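Long-range contacts in haloacid dehalogenase-like hydrolase (Bacteroides thetaiotaomicron, PDB 2RBK), which probably acts as a magnesium-dependent phosphatase of the haloacid dehalogenase superfamily, and here holds magnesium and a vanadate-type group in its active site: residues 66-71 with 186-192; 203-209 with 221-226; 216-220 with 234-240. All coordinates share one frame; numbering follows the deposited sequence. Where two conformers were deposited one is given.

Contact 1: 66-71 with 186-192. With VN4 (oxido(dioxo)vanadium), chain C.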
ATOM      1  N   ILE A  66      -0.564   7.398  -3.704  1.00  7.44           N
ATOM      2  CA  ILE A  66      -1.508   6.968  -2.712  1.00  7.67           C
ATOM      3  C   ILE A  66      -0.702   6.164  -1.711  1.00  7.66           C
ATOM      4  O   ILE A  66      -0.154   5.118  -2.069  1.00  8.35           O
ATOM      5  CB  ILE A  66      -2.634   6.098  -3.369  1.00  7.96           C
ATOM      6  CG1 ILE A  66      -3.467   6.919  -4.336  1.00  8.48           C
ATOM      7  CG2 ILE A  66      -3.451   5.377  -2.298  1.00  8.88           C
ATOM      8  CD1 ILE A  66      -4.128   6.017  -5.369  1.00  9.27           C
ATOM      9  N   THR A  67      -0.574   6.669  -0.485  1.00  7.82           N
ATOM     10  CA  THR A  67       0.211   5.994   0.557  1.00  7.87           C
ATOM     11  C   THR A  67      -0.680   5.704   1.733  1.00  7.95           C
ATOM     12  O   THR A  67      -1.814   6.184   1.837  1.00  8.31           O
ATOM     13  CB  THR A  67       1.439   6.854   0.969  1.00  8.64           C
ATOM     14  OG1 THR A  67       1.020   7.968   1.771  1.00  9.65           O
ATOM     15  CG2 THR A  67       2.243   7.296  -0.218  1.00 10.64           C
ATOM     16  N   MET A  68      -0.155   4.865   2.637  1.00  8.20           N
ATOM     17  CA  MET A  68      -0.917   4.476   3.822  1.00  8.75           C
ATOM     18  C   MET A  68      -2.350   4.025   3.428  1.00  8.73           C
ATOM     19  O   MET A  68      -3.348   4.392   4.062  1.00  8.87           O
ATOM     20  CB  MET A  68      -0.946   5.574   4.890  1.00  8.84           C
ATOM     21  CG  MET A  68       0.427   5.856   5.403  1.00 11.90           C
ATOM     22  SD  MET A  68       0.487   6.786   6.914  1.00 12.19           S
ATOM     23  CE  MET A  68       1.192   8.353   6.377  1.00 13.36           C
ATOM     24  N   ASN A  69      -2.424   3.213   2.385  1.00  8.73           N
ATOM     25  CA  ASN A  69      -3.702   2.588   2.005  1.00  9.37           C
ATOM     26  C   ASN A  69      -4.776   3.600   1.689  1.00  9.17           C
ATOM     27  O   ASN A  69      -5.953   3.335   1.864  1.00 11.94           O
ATOM     28  CB  ASN A  69      -4.212   1.611   3.086  1.00 10.16           C
ATOM     29  CG  ASN A  69      -3.340   0.403   3.185  1.00  9.89           C
ATOM     30  OD1 ASN A  69      -3.385  -0.449   2.302  1.00 12.96           O
ATOM     31  ND2 ASN A  69      -2.473   0.345   4.191  1.00 11.36           N
ATOM     32  N   GLY A  70      -4.393   4.777   1.158  1.00  8.66           N
ATOM     33  CA  GLY A  70      -5.349   5.830   0.847  1.00  9.12           C
ATOM     34  C   GLY A  70      -5.486   6.903   1.857  1.00  9.16           C
ATOM     35  O   GLY A  70      -6.120   7.947   1.563  1.00  9.97           O
ATOM     36  N   ALA A  71      -4.906   6.736   3.045  1.00  8.55           N
ATOM     37  CA  ALA A  71      -5.010   7.733   4.110  1.00  8.69           C
ATOM     38  C   ALA A  71      -4.089   8.931   3.916  1.00  8.72           C
ATOM     39  O   ALA A  71      -4.181   9.928   4.649  1.00  9.81           O
ATOM     40  CB  ALA A  71      -4.752   7.115   5.476  1.00  9.35           C
ATOM     41  N   ASP A 186     -10.830   4.571   4.360  1.00 10.12           N
ATOM     42  CA  ASP A 186      -9.521   4.776   3.764  1.00  9.87           C
ATOM     43  C   ASP A 186      -8.897   3.473   3.357  1.00  9.59           C
ATOM     44  O   ASP A 186      -8.267   2.775   4.140  1.00 11.81           O
ATOM     45  CB  ASP A 186      -8.643   5.561   4.728  1.00 10.03           C
ATOM     46  CG  ASP A 186      -9.239   6.963   4.914  1.00 11.19           C
ATOM     47  OD1 ASP A 186      -9.832   7.502   3.959  1.00 12.46           O
ATOM     48  OD2 ASP A 186      -9.160   7.437   6.059  1.00 12.60           O
ATOM     49  N   THR A 187      -9.111   3.120   2.091  1.00 10.99           N
ATOM     50  CA  THR A 187      -8.494   2.015   1.394  1.00 10.48           C
ATOM     51  C   THR A 187      -7.926   2.520   0.079  1.00 10.03           C
ATOM     52  O   THR A 187      -8.172   3.684  -0.294  1.00 10.10           O
ATOM     53  CB  THR A 187      -9.447   0.821   1.079  1.00 16.98           C
ATOM     54  OG1 THR A 187     -10.290   1.198   0.043  1.00 23.05           O
ATOM     55  CG2 THR A 187     -10.277   0.463   2.310  1.00 20.64           C
ATOM     56  N   LYS A 188      -7.223   1.681  -0.644  1.00  9.83           N
ATOM     57  CA  LYS A 188      -6.681   2.177  -1.918  1.00  9.67           C
ATOM     58  C   LYS A 188      -7.756   2.651  -2.882  1.00  9.23           C
ATOM     59  O   LYS A 188      -7.460   3.479  -3.756  1.00 11.27           O
ATOM     60  CB  LYS A 188      -5.771   1.127  -2.524  1.00  9.53           C
ATOM     61  CG  LYS A 188      -4.508   0.858  -1.742  1.00 10.39           C
ATOM     62  CD  LYS A 188      -3.687  -0.237  -2.317  1.00  9.66           C
ATOM     63  CE  LYS A 188      -2.520  -0.612  -1.393  1.00 11.04           C
ATOM     64  NZ  LYS A 188      -1.544  -1.540  -2.035  1.00 10.31           N
ATOM     65  N   GLN A 189      -8.959   2.118  -2.785  1.00  9.47           N
ATOM     66  CA  GLN A 189     -10.083   2.614  -3.606  1.00 10.18           C
ATOM     67  C   GLN A 189     -10.324   4.090  -3.403  1.00  9.45           C
ATOM     68  O   GLN A 189     -10.591   4.847  -4.354  1.00  9.28           O
ATOM     69  CB  GLN A 189     -11.373   1.825  -3.305  1.00 13.79           C
ATOM     70  CG  GLN A 189     -12.712   2.418  -3.527  1.00 14.68           C
ATOM     71  CD  GLN A 189     -13.856   1.469  -3.348  1.00 15.49           C
ATOM     72  OE1 GLN A 189     -13.640   0.306  -2.984  1.00 18.63           O
ATOM     73  NE2 GLN A 189     -15.093   1.897  -3.656  1.00 22.52           N
ATOM     74  N   LYS A 190     -10.311   4.551  -2.126  1.00  9.78           N
ATOM     75  CA  LYS A 190     -10.417   5.988  -1.815  1.00  9.53           C
ATOM     76  C   LYS A 190      -9.304   6.743  -2.473  1.00  9.05           C
ATOM     77  O   LYS A 190      -9.486   7.845  -3.009  1.00  9.11           O
ATOM     78  CB  LYS A 190     -10.367   6.183  -0.284  1.00 10.75           C
ATOM     79  CG  LYS A 190     -10.244   7.624   0.211  1.00 10.54           C
ATOM     80  CD  LYS A 190     -11.369   8.491  -0.171  1.00 10.61           C
ATOM     81  CE  LYS A 190     -11.390   9.772   0.701  1.00 10.33           C
ATOM     82  NZ  LYS A 190     -12.455  10.736   0.283  1.00 11.08           N
ATOM     83  N   GLY A 191      -8.079   6.183  -2.430  1.00  9.06           N
ATOM     84  CA  GLY A 191      -6.955   6.825  -3.070  1.00  9.26           C
ATOM     85  C   GLY A 191      -7.183   7.028  -4.573  1.00  8.77           C
ATOM     86  O   GLY A 191      -6.897   8.104  -5.091  1.00  8.86           O
ATOM     87  N   ILE A 192      -7.703   5.998  -5.246  1.00  8.01           N
ATOM     88  CA  ILE A 192      -8.003   6.161  -6.656  1.00  8.16           C
ATOM     89  C   ILE A 192      -8.950   7.303  -6.876  1.00  8.14           C
ATOM     90  O   ILE A 192      -8.764   8.154  -7.728  1.00  8.65           O
ATOM     91  CB  ILE A 192      -8.570   4.845  -7.272  1.00  8.39           C
ATOM     92  CG1 ILE A 192      -7.435   3.824  -7.387  1.00  9.24           C
ATOM     93  CG2 ILE A 192      -9.237   5.135  -8.598  1.00  9.38           C
ATOM     94  CD1 ILE A 192      -7.831   2.480  -7.991  1.00 11.07           C
TER
HETATM   95  V   VN4 C 601       1.884  -2.702  -1.197  1.00 15.22           V
HETATM   96  O1  VN4 C 601       3.038  -1.660  -1.791  1.00 18.50           O
HETATM   97  O2  VN4 C 601       2.135  -4.443  -1.247  1.00 10.41           O
HETATM   98  O3  VN4 C 601       0.636  -2.256   0.075  1.00 15.03           O
HETATM   99  O   HOH W   1      -6.016  -0.700   0.945  1.00 16.71           O
HETATM  100  O   HOH W   2       3.088  -2.440   0.533  1.00 19.13           O

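Contact 2: 203-209 with 221-226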
ATOM      1  N   LEU A 203     -13.518   7.175 -13.521  1.00  9.55           N
ATOM      2  CA  LEU A 203     -13.239   5.824 -12.991  1.00  9.78           C
ATOM      3  C   LEU A 203     -13.159   4.803 -14.122  1.00  9.70           C
ATOM      4  O   LEU A 203     -12.369   3.829 -14.061  1.00  9.56           O
ATOM      5  CB  LEU A 203     -14.333   5.440 -12.005  1.00 11.04           C
ATOM      6  CG  LEU A 203     -14.064   4.136 -11.236  1.00 11.30           C
ATOM      7  CD1 LEU A 203     -12.822   4.237 -10.392  1.00 11.60           C
ATOM      8  CD2 LEU A 203     -15.298   3.796 -10.384  1.00 13.85           C
ATOM      9  N   GLU A 204     -13.943   5.002 -15.171  1.00  9.96           N
ATOM     10  CA  GLU A 204     -13.983   4.058 -16.280  0.64  9.86           C
ATOM     11  C   GLU A 204     -12.701   4.077 -17.089  1.00  9.79           C
ATOM     12  O   GLU A 204     -12.531   3.230 -17.999  1.00 11.40           O
ATOM     13  CB  GLU A 204     -15.237   4.388 -17.128  0.64  9.98           C
ATOM     14  CG  GLU A 204     -16.601   4.250 -16.497  0.64 12.16           C
ATOM     15  CD  GLU A 204     -16.900   4.993 -15.199  0.64 14.93           C
ATOM     16  OE1 GLU A 204     -16.584   6.228 -15.286  0.64 14.08           O
ATOM     17  OE2 GLU A 204     -17.277   4.235 -14.185  0.64 14.14           O
ATOM     18  N   GLU A 205     -11.753   4.962 -16.795  1.00  9.23           N
ATOM     19  CA  GLU A 205     -10.466   5.121 -17.466  1.00  9.30           C
ATOM     20  C   GLU A 205      -9.304   4.678 -16.596  1.00  8.59           C
ATOM     21  O   GLU A 205      -8.155   5.074 -16.823  1.00  9.68           O
ATOM     22  CB  GLU A 205     -10.313   6.583 -17.892  1.00 10.51           C
ATOM     23  CG  GLU A 205     -11.366   7.103 -18.843  1.00 12.91           C
ATOM     24  CD  GLU A 205     -11.379   8.626 -19.027  1.00 14.41           C
ATOM     25  OE1 GLU A 205     -11.684   9.052 -20.171  1.00 18.62           O
ATOM     26  OE2 GLU A 205     -11.114   9.470 -18.086  1.00 13.99           O
ATOM     27  N   THR A 206      -9.558   3.866 -15.554  1.00  8.63           N
ATOM     28  CA  THR A 206      -8.535   3.454 -14.604  1.00  8.27           C
ATOM     29  C   THR A 206      -8.170   1.980 -14.745  1.00  8.15           C
ATOM     30  O   THR A 206      -9.012   1.144 -15.108  1.00  9.07           O
ATOM     31  CB  THR A 206      -8.992   3.711 -13.162  1.00  8.51           C
ATOM     32  OG1 THR A 206     -10.162   2.960 -12.841  1.00  8.86           O
ATOM     33  CG2 THR A 206      -9.252   5.198 -12.942  1.00  8.79           C
ATOM     34  N   MET A 207      -6.945   1.655 -14.369  1.00  7.79           N
ATOM     35  CA  MET A 207      -6.460   0.288 -14.301  1.00  7.91           C
ATOM     36  C   MET A 207      -5.605   0.164 -13.048  1.00  7.52           C
ATOM     37  O   MET A 207      -4.739   1.018 -12.805  1.00  8.95           O
ATOM     38  CB  MET A 207      -5.631  -0.043 -15.538  1.00  8.33           C
ATOM     39  CG  MET A 207      -5.133  -1.495 -15.611  1.00  9.51           C
ATOM     40  SD  MET A 207      -4.244  -1.863 -17.130  1.00 11.26           S
ATOM     41  CE  MET A 207      -5.615  -1.919 -18.286  1.00 12.32           C
ATOM     42  N   SER A 208      -5.800  -0.899 -12.288  1.00  7.88           N
ATOM     43  CA  SER A 208      -5.025  -1.134 -11.067  1.00  7.61           C
ATOM     44  C   SER A 208      -4.318  -2.489 -11.159  1.00  7.95           C
ATOM     45  O   SER A 208      -4.747  -3.396 -11.889  1.00  8.48           O
ATOM     46  CB  SER A 208      -5.925  -1.068  -9.843  1.00  8.43           C
ATOM     47  OG  SER A 208      -6.896  -2.086  -9.903  1.00  9.10           O
ATOM     48  N   PHE A 209      -3.225  -2.613 -10.397  1.00  7.68           N
ATOM     49  CA  PHE A 209      -2.348  -3.756 -10.372  1.00  7.72           C
ATOM     50  C   PHE A 209      -2.017  -4.095  -8.935  1.00  7.82           C
ATOM     51  O   PHE A 209      -1.546  -3.211  -8.211  1.00  8.13           O
ATOM     52  CB  PHE A 209      -1.048  -3.485 -11.125  1.00  8.09           C
ATOM     53  CG  PHE A 209      -1.195  -3.073 -12.574  1.00  8.19           C
ATOM     54  CD1 PHE A 209      -1.573  -1.784 -12.914  1.00  8.67           C
ATOM     55  CD2 PHE A 209      -0.921  -3.957 -13.600  1.00  8.89           C
ATOM     56  CE1 PHE A 209      -1.665  -1.390 -14.222  1.00  9.70           C
ATOM     57  CE2 PHE A 209      -1.034  -3.566 -14.926  1.00 10.36           C
ATOM     58  CZ  PHE A 209      -1.396  -2.276 -15.251  1.00 10.20           C
ATOM     59  N   HIS A 221     -12.566  -1.848  -7.857  1.00  9.69           N
ATOM     60  CA  HIS A 221     -13.042  -0.503  -8.117  1.00  9.47           C
ATOM     61  C   HIS A 221     -12.556   0.072  -9.411  1.00  9.10           C
ATOM     62  O   HIS A 221     -13.317   0.786 -10.120  1.00 10.33           O
ATOM     63  CB  HIS A 221     -12.639   0.386  -6.948  1.00 10.38           C
ATOM     64  CG  HIS A 221     -13.201   1.789  -6.984  1.00 10.16           C
ATOM     65  ND1 HIS A 221     -14.560   2.014  -6.975  1.00 12.39           N
ATOM     66  CD2 HIS A 221     -12.534   2.991  -6.947  1.00 11.51           C
ATOM     67  CE1 HIS A 221     -14.697   3.351  -6.964  1.00 13.54           C
ATOM     68  NE2 HIS A 221     -13.529   3.935  -6.931  1.00 12.41           N
ATOM     69  N   ALA A 222     -11.297  -0.143  -9.761  1.00  9.02           N
ATOM     70  CA  ALA A 222     -10.784   0.318 -11.037  1.00  9.20           C
ATOM     71  C   ALA A 222     -11.566  -0.318 -12.180  1.00  9.19           C
ATOM     72  O   ALA A 222     -12.157  -1.390 -12.041  1.00  9.92           O
ATOM     73  CB  ALA A 222      -9.307  -0.007 -11.166  1.00  9.77           C
ATOM     74  N   ALA A 223     -11.583   0.341 -13.355  1.00  9.27           N
ATOM     75  CA  ALA A 223     -12.277  -0.238 -14.484  1.00  8.93           C
ATOM     76  C   ALA A 223     -11.731  -1.616 -14.830  1.00  8.98           C
ATOM     77  O   ALA A 223     -12.497  -2.547 -15.180  1.00 10.21           O
ATOM     78  CB  ALA A 223     -12.285   0.705 -15.681  1.00  9.54           C
ATOM     79  N   ILE A 224     -10.420  -1.755 -14.790  1.00  8.91           N
ATOM     80  CA  ILE A 224      -9.715  -2.999 -15.075  1.00  8.88           C
ATOM     81  C   ILE A 224      -8.782  -3.249 -13.912  1.00  8.95           C
ATOM     82  O   ILE A 224      -7.908  -2.395 -13.656  1.00  9.67           O
ATOM     83  CB  ILE A 224      -8.985  -2.973 -16.398  1.00 10.17           C
ATOM     84  CG1 ILE A 224      -9.941  -2.719 -17.580  1.00 12.18           C
ATOM     85  CG2 ILE A 224      -8.185  -4.272 -16.575  1.00 12.76           C
ATOM     86  CD1 ILE A 224      -9.254  -2.380 -18.877  1.00 14.48           C
ATOM     87  N   GLY A 225      -8.912  -4.374 -13.253  1.00  9.00           N
ATOM     88  CA  GLY A 225      -8.003  -4.788 -12.181  1.00  9.07           C
ATOM     89  C   GLY A 225      -7.140  -5.970 -12.627  1.00  8.78           C
ATOM     90  O   GLY A 225      -7.698  -6.943 -13.183  1.00  9.56           O
ATOM     91  N   VAL A 226      -5.863  -5.870 -12.419  1.00  8.38           N
ATOM     92  CA  VAL A 226      -4.907  -6.883 -12.775  1.00  8.66           C
ATOM     93  C   VAL A 226      -4.257  -7.465 -11.514  1.00  8.71           C
ATOM     94  O   VAL A 226      -3.640  -6.734 -10.746  1.00  8.67           O
ATOM     95  CB  VAL A 226      -3.795  -6.283 -13.687  1.00  8.84           C
ATOM     96  CG1 VAL A 226      -2.714  -7.331 -13.942  1.00 10.13           C
ATOM     97  CG2 VAL A 226      -4.402  -5.745 -14.950  1.00 10.36           C
TER

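Contact 3: 216-220 with 234-240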
ATOM      1  N   ILE A 216      -7.544  -5.672  -2.946  1.00  9.62           N
ATOM      2  CA  ILE A 216      -8.817  -6.165  -3.473  1.00  9.42           C
ATOM      3  C   ILE A 216      -9.780  -5.028  -3.764  1.00  9.26           C
ATOM      4  O   ILE A 216     -10.433  -5.034  -4.809  1.00  9.89           O
ATOM      5  CB  ILE A 216      -9.393  -7.237  -2.505  1.00 10.88           C
ATOM      6  CG1 ILE A 216      -8.599  -8.523  -2.665  1.00 12.38           C
ATOM      7  CG2 ILE A 216     -10.879  -7.443  -2.703  1.00 12.40           C
ATOM      8  CD1 ILE A 216      -8.925  -9.609  -1.619  1.00 14.26           C
ATOM      9  N   SER A 217      -9.889  -4.044  -2.851  1.00  9.87           N
ATOM     10  CA  SER A 217     -10.876  -2.988  -3.126  1.00 10.14           C
ATOM     11  C   SER A 217     -10.483  -2.219  -4.376  1.00  9.28           C
ATOM     12  O   SER A 217     -11.388  -1.860  -5.167  1.00  9.99           O
ATOM     13  CB  SER A 217     -11.120  -2.094  -1.953  1.00 11.54           C
ATOM     14  OG  SER A 217      -9.985  -1.358  -1.589  1.00 12.43           O
ATOM     15  N   MET A 218      -9.217  -1.935  -4.619  1.00  8.96           N
ATOM     16  CA  MET A 218      -8.862  -1.217  -5.856  1.00  9.12           C
ATOM     17  C   MET A 218      -8.915  -2.093  -7.099  1.00  8.39           C
ATOM     18  O   MET A 218      -9.128  -1.536  -8.193  1.00  8.90           O
ATOM     19  CB  MET A 218      -7.521  -0.475  -5.766  1.00  9.67           C
ATOM     20  CG  MET A 218      -6.262  -1.299  -5.795  1.00  9.77           C
ATOM     21  SD  MET A 218      -4.855  -0.217  -6.097  1.00  9.65           S
ATOM     22  CE  MET A 218      -3.529  -1.426  -6.188  1.00 11.08           C
ATOM     23  N   LEU A 219      -8.719  -3.396  -6.982  1.00  8.50           N
ATOM     24  CA  LEU A 219      -8.872  -4.327  -8.107  1.00  8.89           C
ATOM     25  C   LEU A 219     -10.345  -4.342  -8.561  1.00  8.76           C
ATOM     26  O   LEU A 219     -10.613  -4.414  -9.752  1.00  9.67           O
ATOM     27  CB  LEU A 219      -8.387  -5.709  -7.743  1.00  9.37           C
ATOM     28  CG  LEU A 219      -6.871  -5.823  -7.602  1.00  9.93           C
ATOM     29  CD1 LEU A 219      -6.425  -7.133  -6.969  1.00 11.69           C
ATOM     30  CD2 LEU A 219      -6.164  -5.663  -8.923  1.00 11.18           C
ATOM     31  N   ARG A 220     -11.266  -4.317  -7.599  1.00  9.34           N
ATOM     32  CA  ARG A 220     -12.686  -4.306  -7.910  0.54  9.96           C
ATOM     33  C   ARG A 220     -13.121  -2.936  -8.413  1.00  9.64           C
ATOM     34  O   ARG A 220     -13.994  -2.831  -9.271  1.00 11.31           O
ATOM     35  CB  ARG A 220     -13.487  -4.769  -6.688  0.54 11.97           C
ATOM     36  CG  ARG A 220     -13.331  -6.242  -6.383  0.54 14.29           C
ATOM     37  CD  ARG A 220     -14.366  -6.788  -5.405  0.54 18.33           C
ATOM     38  NE  ARG A 220     -14.136  -8.202  -5.120  0.54 21.69           N
ATOM     39  CZ  ARG A 220     -14.399  -9.272  -5.846  0.54 21.52           C
ATOM     40  NH1 ARG A 220     -14.980  -9.074  -7.042  0.54 24.55           N
ATOM     41  NH2 ARG A 220     -14.114 -10.502  -5.430  0.54 23.47           N
ATOM     42  N   ASP A 234      -8.153 -15.322  -3.652  1.00 11.74           N
ATOM     43  CA  ASP A 234      -9.162 -14.274  -3.432  1.00 12.15           C
ATOM     44  C   ASP A 234      -8.746 -12.978  -4.130  1.00 11.48           C
ATOM     45  O   ASP A 234      -9.593 -12.213  -4.573  1.00 12.76           O
ATOM     46  CB  ASP A 234      -9.481 -14.048  -1.978  1.00 14.07           C
ATOM     47  CG  ASP A 234      -8.366 -13.543  -1.113  1.00 13.63           C
ATOM     48  OD1 ASP A 234      -7.182 -13.823  -1.333  1.00 17.45           O
ATOM     49  OD2 ASP A 234      -8.704 -12.809  -0.144  1.00 17.26           O
ATOM     50  N   VAL A 235      -7.464 -12.697  -4.201  1.00 10.57           N
ATOM     51  CA  VAL A 235      -6.960 -11.503  -4.897  1.00 10.32           C
ATOM     52  C   VAL A 235      -7.200 -11.695  -6.395  1.00 10.57           C
ATOM     53  O   VAL A 235      -7.698 -10.798  -7.090  1.00 11.22           O
ATOM     54  CB  VAL A 235      -5.496 -11.284  -4.581  1.00 10.71           C
ATOM     55  CG1 VAL A 235      -4.954 -10.110  -5.417  1.00 12.21           C
ATOM     56  CG2 VAL A 235      -5.281 -11.054  -3.113  1.00 12.53           C
ATOM     57  N   LYS A 236      -6.868 -12.882  -6.934  1.00 10.35           N
ATOM     58  CA  LYS A 236      -7.106 -13.162  -8.353  1.00 11.46           C
ATOM     59  C   LYS A 236      -8.584 -13.041  -8.683  1.00 11.56           C
ATOM     60  O   LYS A 236      -8.949 -12.531  -9.739  1.00 13.20           O
ATOM     61  CB  LYS A 236      -6.600 -14.541  -8.699  1.00 11.48           C
ATOM     62  CG  LYS A 236      -5.080 -14.641  -8.644  1.00 11.64           C
ATOM     63  CD  LYS A 236      -4.560 -15.998  -9.072  1.00 13.71           C
ATOM     64  CE  LYS A 236      -3.108 -16.102  -9.135  1.00 16.01           C
ATOM     65  NZ  LYS A 236      -2.628 -17.457  -9.588  1.00 22.37           N
ATOM     66  N   ALA A 237      -9.470 -13.490  -7.798  1.00 11.75           N
ATOM     67  CA  ALA A 237     -10.868 -13.451  -8.043  1.00 13.84           C
ATOM     68  C   ALA A 237     -11.418 -12.037  -8.071  1.00 13.47           C
ATOM     69  O   ALA A 237     -12.421 -11.805  -8.756  1.00 16.75           O
ATOM     70  CB  ALA A 237     -11.635 -14.288  -7.020  1.00 18.60           C
ATOM     71  N   ALA A 238     -10.807 -11.108  -7.357  1.00 12.94           N
ATOM     72  CA  ALA A 238     -11.192  -9.703  -7.362  1.00 13.61           C
ATOM     73  C   ALA A 238     -10.762  -8.970  -8.638  1.00 12.75           C
ATOM     74  O   ALA A 238     -11.278  -7.878  -8.947  1.00 14.44           O
ATOM     75  CB  ALA A 238     -10.586  -8.979  -6.171  1.00 14.09           C
ATOM     76  N   ALA A 239      -9.788  -9.500  -9.318  1.00 12.78           N
ATOM     77  CA  ALA A 239      -9.285  -8.911 -10.557  1.00 11.40           C
ATOM     78  C   ALA A 239     -10.116  -9.357 -11.755  1.00 11.46           C
ATOM     79  O   ALA A 239     -10.811 -10.337 -11.784  1.00 14.79           O
ATOM     80  CB  ALA A 239      -7.823  -9.265 -10.708  1.00 12.07           C
ATOM     81  N   ASP A 240      -9.991  -8.548 -12.831  1.00 10.65           N
ATOM     82  CA  ASP A 240     -10.536  -8.904 -14.139  1.00 11.72           C
ATOM     83  C   ASP A 240      -9.583  -9.753 -14.944  1.00 11.67           C
ATOM     84  O   ASP A 240     -10.043 -10.480 -15.837  1.00 14.70           O
ATOM     85  CB  ASP A 240     -10.877  -7.625 -14.898  1.00 12.21           C
ATOM     86  CG  ASP A 240     -11.803  -6.742 -14.145  1.00 12.66           C
ATOM     87  OD1 ASP A 240     -12.933  -7.220 -13.838  1.00 19.11           O
ATOM     88  OD2 ASP A 240     -11.426  -5.633 -13.751  1.00 11.15           O
TER
HETATM   89  O   HOH W   3     -12.269 -12.323  -4.016  1.00 21.85           O

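Contact 1: 66-71 with 186-192
Ile66 presses the end of its side chain onto the backbone of helix 188-199, CD1 lying 3.3 Å from Gly191 C. With CG1 anti to the carbonyl carbon (chi1 -65°), the longer branch of Ile66 ends with CD1 on the peptide between Gly191 and Ile192. Gly191 has no side chain, and a CB there would run into Ile66 CG2. Gly70 is likewise close to the helix start: its CA is 3.7 Å from Thr187 O, and a CB would collide with that oxygen. Polar contact is indirect. A water accepts from Lys188 N (3.1 Å) and donates to Asn69 OD1, while the side chains of Asn69 and Lys188 cross at a slant. Beyond that crossing, the extended Lys188 chain carries NZ to 3.1 Å from O3 of the vanadium group, to which it donates a hydrogen bond.

Further out, NZ is held by a salt bridge to Asp215 and a bond to Ala42 O. Asn69 ND2 is gripped by Gln149 and Asp180, its OD1 also by Asn214, and Asp186 by Ser83 and Tyr81. The end of strand 64-67 thus meets the first turn of helix 188-199, with Phe6 of strand 4-7 touching Ile66 and Ile192 and helix 216-221 packed against Lys188 and Ile192.

Contact 2: 203-209 with 221-226
Thr206 and Ala223 lock the start of the strand pair: Ala223 N donates to Thr206 OG1 at 3.0 Å. Thr206 sets its hydroxyl between its own N and carbonyl carbon (chi1 62°), where OG1 also donates to Leu203 O, in the carbonyl plane and on a lone pair, at 2.7 Å. A valine at this position would probably leave Ala223 N without its side-chain acceptor and Leu203 O with one donor fewer, the turn at Leu203 then resting more on the Thr206 N bond. From here the strands run parallel, Ile224 N bonding to Thr206 O, Ser208 N to Ile224 O and Val226 N to Ser208 O (2.8 Å).

The tight part is the face packed under helix 250-258, bearing Met207, Phe209, Ile224 and Val226. Met207 bends at chi3 to bring CE to 3.7 Å from Ile224 CD1, and Phe209 lies beside Val226, both pointing the same way. On the other face Ser208 OG packs on Ala222 CB and bonds to Met218 O. Leu203 makes a close but partly exposed CH-pi contact, CD1 over one face of the His221 ring and 3.8 Å from its centroid, while His221 NE2 bonds to Asp193. Glu204 and Ala223 border the solvent. Strand 206-210, helix 216-221 and strand 224-227 form a beta-alpha-beta crossover, the building unit of the Rossmann-like HAD core.

Contact 3: 216-220 with 234-240
The methyl of Ala238 fits the hollow bounded by Ile216 CG2, Leu219 CB and Arg220 NE, its CB 3.8 Å from Ile216 CG2. The axes of the two short segments come no closer than 9.0 Å, with directions only 22° apart, and the backbones draw together toward Leu219 and Ala239. Ile216 reaches across to the start of 234-240 with CG1 anti to the carbonyl carbon (chi1 -75°), laying CD1 at 3.5 Å from Asp234 OD2, the two side chains crossing at about a right angle. Leu219 goes the deeper way: CD1 meets Val235 CG1 at 3.7 Å, and CD2 is directed to the methyl of Ala239.

In the conformer modelled here, the Arg220 guanidinium closes the solvent side, one face covering Ala238 CA, which stands 3.5 Å above its centre. In that conformer a water bridges the helices, donating to Asp234 O at 2.7 Å and accepting a weak bond from Arg220 NH2. Asp240 OD2 accepts a hydrogen bond from Gly225 N. Leu219 and Asp240 belong to a second magnesium site seen in a structure of this protein, with no ion there in this model. Aliphatic packing joins the helices behind a charged, exposed border (Arg220, Asp234), and the polar link found is weak and water-mediated.

Contact 1 is the one that reaches the active site: its Lys188 bonds the vanadium group, and the Lys188 side chain lies about 5 Å from the bound magnesium, which Asp8, Asp10 and Asp211 hold. It touches contact 2 directly, Ile192 CG2 being 4.1 Å from Leu203 CD1, and meets contact 3 through helix 216-221: Thr187 OG1 lies 3.0 Å from Ser217 OG, and Ile192 CD1 is 3.7 Å from Met218 CB. Contacts 2 and 3, with centres 10 Å apart, interleave along the chain and join where Asp240 N approaches Gly225 O to 2.8 Å. Ala222 of contact 2, with Leu219 and Asp240 of contact 3, binds a second magnesium in another structure of this protein. The Val235 side chain of contact 3 remains about 8 Å from the active-site magnesium.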